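Putative calcium binding protein (Streptomyces coelicolor, PDB 3AKB) binds calcium ions through EF-hand loops and probably takes part in prokaryotic calcium-mediated regulation. Local coordinates at residues R45-L49 with A102-V106; L85-D90 with A159-V164; V117-A121 with A138-D142. The protein carries 2 engineered substitutions. All coordinates share one frame. Residue numbers count along the deposited sequence, not the author numbering.

From the N terminus, the chain passes its first EF-hand and reaches 45-49, the opening arm of contact 1, at the start of helix 44-64. Contact 2 opens next, at 85-90, before 102-106 closes contact 1, so these two loops cross. Both use helix 89-107, on opposite sides of the chain's centre, with contact centres about 24 Å apart. Contact 3 then joins 117-121 to 138-142 in series after contact 1, nested within the loop that 159-164 finally closes for contact 2. Contact 1 ties the entering helices of the second and third EF-hands, contact 2 pins the mid-chain helix junction to the C-terminal tail, and contact 3 pairs the last two EF-hands.

Contact 1 (R45-L49 with A102-V106); sequences RGQAL and AALGV. With CA (calcium ion), chain D.
The guanidinium of R45 (chi1-chi3 m, t, m), near the start of helix 44-64, reaches the backbone at the far end of helix 89-107: R45 NH1 donates to G105 O at 2.9 Å (N-H...O angle 160°), approaching along the guanidinium edge. Water 2 extends this link, accepting from R45 NH1 at 3.1 Å and donating to V106 O at 2.7 Å. Water 1 bridges the main chains, donating to R45 O (2.9 Å) and A102 O (2.7 Å). Both segments are helical throughout, their axes 8.9 Å apart at closest and running at 149°, nearly antiparallel, with CA distances of 6.3 Å for R45-V106 and 5.0 Å for L49-A102. In the EF-hand fold these helices enter the second and third hands, the latter leading to calcium ligand D108. Small residues permit the close approach: A102 CB lies 3.6 Å from A48 O and 3.7 Å from L49 CA. L49 (chi1 t, chi2 p) places CD1 3.9 Å from A102 CB and 4.0 Å from A103 CB, and CD2 4.3 Å from V106 CG2. L34 of helix 23-37 touches both L49 and V106, while the Q47 side chain, beside a calcium ion, does not touch 102-106.

Contact 2 (L85-D90 with A159-V164); sequences LRDKPD and ARYFTV
Here the junction between two EF-hand helices meets the end of another: helix 74-87, exiting the second hand, gives way at K88 to helix 89-107, entering the third, and both face the C-terminal end of helix 151-161 and its tail. Nearest CA pairs are R86-T163 at 4.5 Å and P89-A159 at 5.1 Å. L85 (chi1 m, chi2 t) points toward the tail, with CB 3.4 Å from F162 O and CD1 4.4 Å from F162 CB. F162, leaving helical phi/psi at -88/10, directs its ring away to stack on F13. R86 (chi1-chi3 t, t, m) lays CG 4.2 Å from T163 CG2 and donates from both NE and NH2 to V164 O, each at 3.0 Å; NH2 also hydrogen-bonds Y2 OH, adding helix 2-13 to the junction. K88 departs from the helix at phi/psi -128/60 and occupies the N-cap position of the next, so the chain turns and P89 faces the partner. P89 CB lies 3.1 Å from T163 OG1 and 3.7 Å from A159 O, two atoms themselves joined by a 2.8 Å hydrogen bond from the T163 hydroxyl (chi1 m). D90 starts away, yet its OD1 comes back to 4.1 Å from A159 CB.

Contact 3 (V117-A121 with A138-D142); sequences VADTA and AAALD. With CA (calcium ion), chain I.
V117 overlaps A138 and reaches past A139 to D142: its CG1 is 3.9 Å from A138 CB and 3.8 Å from A139 N, while CG2 lies 3.9 Å from D142 CB. With chi1 t and its CA-to-CB bond pointing toward the partner, V117 gives up 69 Å² of its surface, close to the 71 Å² covered on A138. That alanine is the centre of the contact. Its CB rests 3.4 Å from V117 O, 3.5 Å from A121 N, 3.8 Å from A121 CB and 3.9 Å from T120 CG2, against the first turn of helix 117-126, which the A121 N to V117 O bond (2.9 Å) closes. The nearest CA pair is A121-A138, at 5.1 Å. T120, chi1 m, also sets CG2 3.8 Å from L141 CD1, and its hydroxyl is bonded to T116 O. Helix 117-126 exits the third EF-hand and helix 131-141 enters the fourth, packed as in a paired EF-hand lobe; V117 also shares backbone hydrogen bonding with G147, in the neighbouring calcium loop. D142, in loop conformation (phi/psi -84/76), has chi1 t and binds calcium through OD1 at 2.4 Å. Water 3, at 2.3 Å from the metal, and atoms of D144, D146, K148 and E153 bring the coordination to seven, while D142 OD2 accepts from G147 N. The carboxylate of D142 is thus engaged by the metal and its loop, and the meeting of the two segments rests on methyl groups packed against alanine and backbone, so the contact is apolar, with V117 CG2 lying against the CB of a calcium ligand.

Contact 1 (R45-L49 with A102-V106)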
loop_
_atom_site.group_PDB
_atom_site.type_symbol
_atom_site.label_atom_id
_atom_site.label_comp_id
_atom_site.label_asym_id
_atom_site.label_seq_id
_atom_site.Cartn_x
_atom_site.Cartn_y
_atom_site.Cartn_z
ATOM N N ARG A 45 16.421 6.024 -4.152
ATOM C CA ARG A 45 14.978 5.986 -3.832
ATOM C C ARG A 45 14.318 4.729 -4.372
ATOM O O ARG A 45 13.383 4.196 -3.758
ATOM C CB ARG A 45 14.272 7.225 -4.395
ATOM C CG ARG A 45 14.465 8.487 -3.525
ATOM C CD ARG A 45 13.633 9.646 -4.046
ATOM N NE ARG A 45 14.144 10.105 -5.343
ATOM C CZ ARG A 45 13.426 10.736 -6.278
ATOM N NH1 ARG A 45 12.127 11.018 -6.106
ATOM N NH2 ARG A 45 14.013 11.091 -7.404
ATOM N N GLY A 46 14.801 4.244 -5.520
ATOM C CA GLY A 46 14.261 2.997 -6.118
ATOM C C GLY A 46 14.569 1.801 -5.234
ATOM O O GLY A 46 13.683 0.987 -4.915
ATOM N N GLN A 47 15.813 1.716 -4.785
ATOM C CA GLN A 47 16.211 0.629 -3.887
ATOM C C GLN A 47 15.441 0.676 -2.574
ATOM O O GLN A 47 15.039 -0.380 -2.051
ATOM C CB GLN A 47 17.731 0.623 -3.661
ATOM C CG GLN A 47 18.508 0.252 -4.904
ATOM C CD GLN A 47 18.148 -1.128 -5.375
ATOM O OE1 GLN A 47 17.471 -1.304 -6.392
ATOM N NE2 GLN A 47 18.526 -2.132 -4.592
ATOM N N ALA A 48 15.186 1.890 -2.056
ATOM C CA ALA A 48 14.452 2.007 -0.806
ATOM C C ALA A 48 13.001 1.574 -1.003
ATOM O O ALA A 48 12.424 1.002 -0.093
ATOM C CB ALA A 48 14.526 3.426 -0.244
ATOM N N LEU A 49 12.413 1.849 -2.171
ATOM C CA LEU A 49 11.036 1.426 -2.418
ATOM C C LEU A 49 10.906 -0.095 -2.519
ATOM O O LEU A 49 10.021 -0.681 -1.912
ATOM C CB LEU A 49 10.426 2.105 -3.643
ATOM C CG LEU A 49 8.907 1.915 -3.741
ATOM C CD1 LEU A 49 8.215 2.749 -2.673
ATOM C CD2 LEU A 49 8.439 2.297 -5.122
ATOM N N ALA A 102 9.275 5.425 1.806
ATOM C CA ALA A 102 9.955 5.367 0.505
ATOM C C ALA A 102 9.076 5.853 -0.649
ATOM O O ALA A 102 9.567 6.500 -1.589
ATOM C CB ALA A 102 10.461 3.946 0.245
ATOM N N ALA A 103 7.777 5.563 -0.556
ATOM C CA ALA A 103 6.814 5.974 -1.558
ATOM C C ALA A 103 6.685 7.487 -1.542
ATOM O O ALA A 103 6.643 8.125 -2.595
ATOM C CB ALA A 103 5.452 5.303 -1.287
ATOM N N LEU A 104 6.649 8.088 -0.355
ATOM C CA LEU A 104 6.638 9.552 -0.302
ATOM C C LEU A 104 7.871 10.153 -0.974
ATOM O O LEU A 104 7.792 11.181 -1.649
ATOM C CB LEU A 104 6.545 10.058 1.146
ATOM C CG LEU A 104 5.142 9.840 1.730
ATOM C CD1 LEU A 104 5.135 9.971 3.219
ATOM C CD2 LEU A 104 4.099 10.837 1.172
ATOM N N GLY A 105 9.024 9.521 -0.776
ATOM C CA GLY A 105 10.262 10.022 -1.402
ATOM C C GLY A 105 10.168 9.974 -2.914
ATOM O O GLY A 105 10.608 10.898 -3.613
ATOM N N VAL A 106 9.610 8.883 -3.430
ATOM C CA VAL A 106 9.435 8.752 -4.873
ATOM C C VAL A 106 8.497 9.797 -5.464
ATOM O O VAL A 106 8.747 10.313 -6.575
ATOM C CB VAL A 106 8.961 7.315 -5.237
ATOM C CG1 VAL A 106 8.562 7.196 -6.686
ATOM C CG2 VAL A 106 10.061 6.328 -4.934
HETATM CA CA CA D . 18.494 -4.171 -4.750
HETATM O O HOH W 1 12.254 6.080 -1.899
HETATM O O HOH W 2 9.976 12.161 -8.043
#

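Contact 2 (L85-D90 with A159-V164)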
loop_
_atom_site.group_PDB
_atom_site.type_symbol
_atom_site.label_atom_id
_atom_site.label_comp_id
_atom_site.label_asym_id
_atom_site.label_seq_id
_atom_site.Cartn_x
_atom_site.Cartn_y
_atom_site.Cartn_z
ATOM N N LEU A 85 -5.613 -8.389 11.212
ATOM C CA LEU A 85 -5.398 -6.996 10.812
ATOM C C LEU A 85 -6.273 -6.043 11.616
ATOM O O LEU A 85 -5.796 -4.995 12.065
ATOM C CB LEU A 85 -5.664 -6.797 9.319
ATOM C CG LEU A 85 -4.640 -7.413 8.365
ATOM C CD1 LEU A 85 -5.097 -7.216 6.933
ATOM C CD2 LEU A 85 -3.256 -6.819 8.588
ATOM N N ARG A 86 -7.545 -6.417 11.797
ATOM C CA ARG A 86 -8.497 -5.614 12.565
ATOM C C ARG A 86 -8.069 -5.495 14.028
ATOM O O ARG A 86 -8.212 -4.427 14.628
ATOM C CB ARG A 86 -9.914 -6.204 12.486
ATOM C CG ARG A 86 -10.934 -5.490 13.390
ATOM C CD ARG A 86 -12.292 -6.201 13.440
ATOM N NE ARG A 86 -12.822 -6.436 12.108
ATOM C CZ ARG A 86 -13.105 -7.632 11.602
ATOM N NH1 ARG A 86 -12.951 -8.744 12.324
ATOM N NH2 ARG A 86 -13.560 -7.715 10.372
ATOM N N ASP A 87 -7.529 -6.577 14.582
ATOM C CA ASP A 87 -7.095 -6.600 15.984
ATOM C C ASP A 87 -5.816 -5.800 16.257
ATOM O O ASP A 87 -5.723 -5.131 17.287
ATOM C CB ASP A 87 -6.958 -8.036 16.496
ATOM C CG ASP A 87 -8.304 -8.723 16.716
ATOM O OD1 ASP A 87 -9.368 -8.080 16.581
ATOM O OD2 ASP A 87 -8.282 -9.926 17.027
ATOM N N LYS A 88 -4.845 -5.858 15.339
ATOM C CA LYS A 88 -3.582 -5.114 15.492
ATOM C C LYS A 88 -3.211 -4.231 14.261
ATOM O O LYS A 88 -2.138 -4.411 13.665
ATOM C CB LYS A 88 -2.423 -6.053 15.894
ATOM C CG LYS A 88 -2.125 -7.190 14.910
ATOM C CD LYS A 88 -0.932 -8.046 15.364
ATOM C CE LYS A 88 -0.332 -8.870 14.208
ATOM N NZ LYS A 88 0.661 -9.898 14.681
ATOM N N PRO A 89 -4.081 -3.258 13.908
ATOM C CA PRO A 89 -3.898 -2.408 12.713
ATOM C C PRO A 89 -2.674 -1.490 12.754
ATOM O O PRO A 89 -1.981 -1.336 11.724
ATOM C CB PRO A 89 -5.199 -1.586 12.664
ATOM C CG PRO A 89 -5.712 -1.595 14.055
ATOM C CD PRO A 89 -5.315 -2.905 14.636
ATOM N N ASP A 90 -2.403 -0.882 13.911
ATOM C CA ASP A 90 -1.251 0.015 14.063
ATOM C C ASP A 90 0.067 -0.736 13.904
ATOM O O ASP A 90 1.008 -0.225 13.300
ATOM C CB ASP A 90 -1.270 0.704 15.435
ATOM C CG ASP A 90 -2.185 1.912 15.481
ATOM O OD1 ASP A 90 -3.083 2.036 14.616
ATOM O OD2 ASP A 90 -1.989 2.734 16.412
ATOM N N ALA A 159 -3.504 2.173 8.129
ATOM C CA ALA A 159 -3.957 1.376 9.280
ATOM C C ALA A 159 -5.487 1.231 9.286
ATOM O O ALA A 159 -6.024 0.135 9.511
ATOM C CB ALA A 159 -3.491 2.006 10.583
ATOM N N ARG A 160 -6.188 2.337 9.035
ATOM C CA ARG A 160 -7.647 2.346 8.988
ATOM C C ARG A 160 -8.202 1.560 7.796
ATOM O O ARG A 160 -9.159 0.779 7.940
ATOM C CB ARG A 160 -8.181 3.783 8.939
ATOM C CG ARG A 160 -8.125 4.552 10.254
ATOM C CD ARG A 160 -8.611 5.996 10.080
ATOM N NE ARG A 160 -7.752 6.754 9.164
ATOM C CZ ARG A 160 -7.691 8.085 9.112
ATOM N NH1 ARG A 160 -8.461 8.824 9.907
ATOM N NH2 ARG A 160 -6.877 8.684 8.259
ATOM N N TYR A 161 -7.635 1.772 6.607
ATOM C CA TYR A 161 -8.128 1.074 5.416
ATOM C C TYR A 161 -8.047 -0.450 5.585
ATOM O O TYR A 161 -8.968 -1.159 5.158
ATOM C CB TYR A 161 -7.381 1.510 4.145
ATOM C CG TYR A 161 -7.805 0.745 2.915
ATOM C CD1 TYR A 161 -9.039 0.966 2.314
ATOM C CD2 TYR A 161 -6.975 -0.230 2.368
ATOM C CE1 TYR A 161 -9.426 0.230 1.182
ATOM C CE2 TYR A 161 -7.354 -0.957 1.224
ATOM C CZ TYR A 161 -8.574 -0.727 0.658
ATOM O OH TYR A 161 -8.942 -1.448 -0.457
ATOM N N PHE A 162 -6.978 -0.947 6.215
ATOM C CA PHE A 162 -6.833 -2.404 6.417
ATOM C C PHE A 162 -7.496 -2.943 7.718
ATOM O O PHE A 162 -7.324 -4.122 8.108
ATOM C CB PHE A 162 -5.378 -2.856 6.195
ATOM C CG PHE A 162 -4.953 -2.793 4.737
ATOM C CD1 PHE A 162 -5.519 -3.662 3.811
ATOM C CD2 PHE A 162 -4.063 -1.820 4.280
ATOM C CE1 PHE A 162 -5.168 -3.605 2.451
ATOM C CE2 PHE A 162 -3.696 -1.765 2.930
ATOM C CZ PHE A 162 -4.260 -2.650 2.013
ATOM N N THR A 163 -8.272 -2.058 8.354
ATOM C CA THR A 163 -9.191 -2.426 9.419
ATOM C C THR A 163 -10.576 -2.545 8.803
ATOM O O THR A 163 -11.325 -1.561 8.690
ATOM C CB THR A 163 -9.188 -1.370 10.533
ATOM O OG1 THR A 163 -7.860 -1.232 11.044
ATOM C CG2 THR A 163 -10.127 -1.767 11.673
ATOM N N VAL A 164 -10.916 -3.750 8.370
ATOM C CA VAL A 164 -12.193 -3.959 7.724
ATOM C C VAL A 164 -13.263 -3.935 8.824
ATOM O O VAL A 164 -13.283 -4.810 9.687
ATOM C CB VAL A 164 -12.225 -5.292 6.964
ATOM C CG1 VAL A 164 -13.570 -5.451 6.303
ATOM C CG2 VAL A 164 -11.084 -5.350 5.928
#

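Contact 3 (V117-A121 with A138-D142)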
loop_
_atom_site.group_PDB
_atom_site.type_symbol
_atom_site.label_atom_id
_atom_site.label_comp_id
_atom_site.label_asym_id
_atom_site.label_seq_id
_atom_site.Cartn_x
_atom_site.Cartn_y
_atom_site.Cartn_z
ATOM N N VAL A 117 -1.285 16.580 -3.307
ATOM C CA VAL A 117 -2.475 15.757 -3.534
ATOM C C VAL A 117 -2.489 15.136 -4.964
ATOM O O VAL A 117 -2.802 13.941 -5.140
ATOM C CB VAL A 117 -3.757 16.604 -3.269
ATOM C CG1 VAL A 117 -5.010 15.873 -3.771
ATOM C CG2 VAL A 117 -3.897 16.877 -1.787
ATOM N N ALA A 118 -2.153 15.921 -5.976
ATOM C CA ALA A 118 -2.163 15.425 -7.363
ATOM C C ALA A 118 -1.188 14.246 -7.537
ATOM O O ALA A 118 -1.471 13.270 -8.218
ATOM C CB ALA A 118 -1.836 16.555 -8.341
ATOM N N ASP A 119 -0.019 14.347 -6.902
ATOM C CA ASP A 119 0.971 13.273 -7.024
ATOM C C ASP A 119 0.617 12.057 -6.161
ATOM O O ASP A 119 0.958 10.927 -6.502
ATOM C CB ASP A 119 2.373 13.821 -6.743
ATOM C CG ASP A 119 2.874 14.714 -7.886
ATOM O OD1 ASP A 119 2.395 14.516 -9.039
ATOM O OD2 ASP A 119 3.726 15.622 -7.674
ATOM N N THR A 120 -0.086 12.299 -5.051
ATOM C CA THR A 120 -0.670 11.217 -4.284
ATOM C C THR A 120 -1.664 10.420 -5.138
ATOM O O THR A 120 -1.655 9.181 -5.100
ATOM C CB THR A 120 -1.330 11.756 -3.023
ATOM O OG1 THR A 120 -0.310 12.389 -2.244
ATOM C CG2 THR A 120 -1.963 10.613 -2.196
ATOM N N ALA A 121 -2.507 11.112 -5.900
ATOM C CA ALA A 121 -3.422 10.435 -6.811
ATOM C C ALA A 121 -2.688 9.558 -7.835
ATOM O O ALA A 121 -3.109 8.417 -8.114
ATOM C CB ALA A 121 -4.353 11.453 -7.497
ATOM N N ALA A 138 -7.058 10.647 -2.770
ATOM C CA ALA A 138 -5.933 11.560 -2.508
ATOM C C ALA A 138 -6.382 12.800 -1.735
ATOM O O ALA A 138 -5.741 13.180 -0.761
ATOM C CB ALA A 138 -5.223 11.967 -3.807
ATOM N N ALA A 139 -7.483 13.410 -2.170
ATOM C CA ALA A 139 -8.048 14.574 -1.516
ATOM C C ALA A 139 -8.378 14.300 -0.046
ATOM O O ALA A 139 -8.096 15.151 0.797
ATOM C CB ALA A 139 -9.296 15.040 -2.262
ATOM N N ALA A 140 -8.959 13.126 0.233
ATOM C CA ALA A 140 -9.375 12.740 1.582
ATOM C C ALA A 140 -8.192 12.519 2.499
ATOM O O ALA A 140 -8.303 12.660 3.719
ATOM C CB ALA A 140 -10.267 11.486 1.536
ATOM N N LEU A 141 -7.046 12.167 1.915
ATOM C CA LEU A 141 -5.823 11.999 2.699
ATOM C C LEU A 141 -5.248 13.309 3.247
ATOM O O LEU A 141 -4.467 13.287 4.207
ATOM C CB LEU A 141 -4.769 11.269 1.860
ATOM C CG LEU A 141 -5.052 9.773 1.666
ATOM C CD1 LEU A 141 -4.084 9.197 0.671
ATOM C CD2 LEU A 141 -4.965 9.054 2.995
ATOM N N ASP A 142 -5.595 14.430 2.616
ATOM C CA ASP A 142 -5.118 15.750 3.048
ATOM C C ASP A 142 -6.013 16.260 4.167
ATOM O O ASP A 142 -6.864 17.116 3.954
ATOM C CB ASP A 142 -5.125 16.722 1.870
ATOM C CG ASP A 142 -4.556 18.083 2.225
ATOM O OD1 ASP A 142 -3.830 18.176 3.218
ATOM O OD2 ASP A 142 -4.871 19.064 1.517
HETATM CA CA CA I . -1.868 17.673 4.509
HETATM O O HOH W 3 0.040 17.978 5.682
#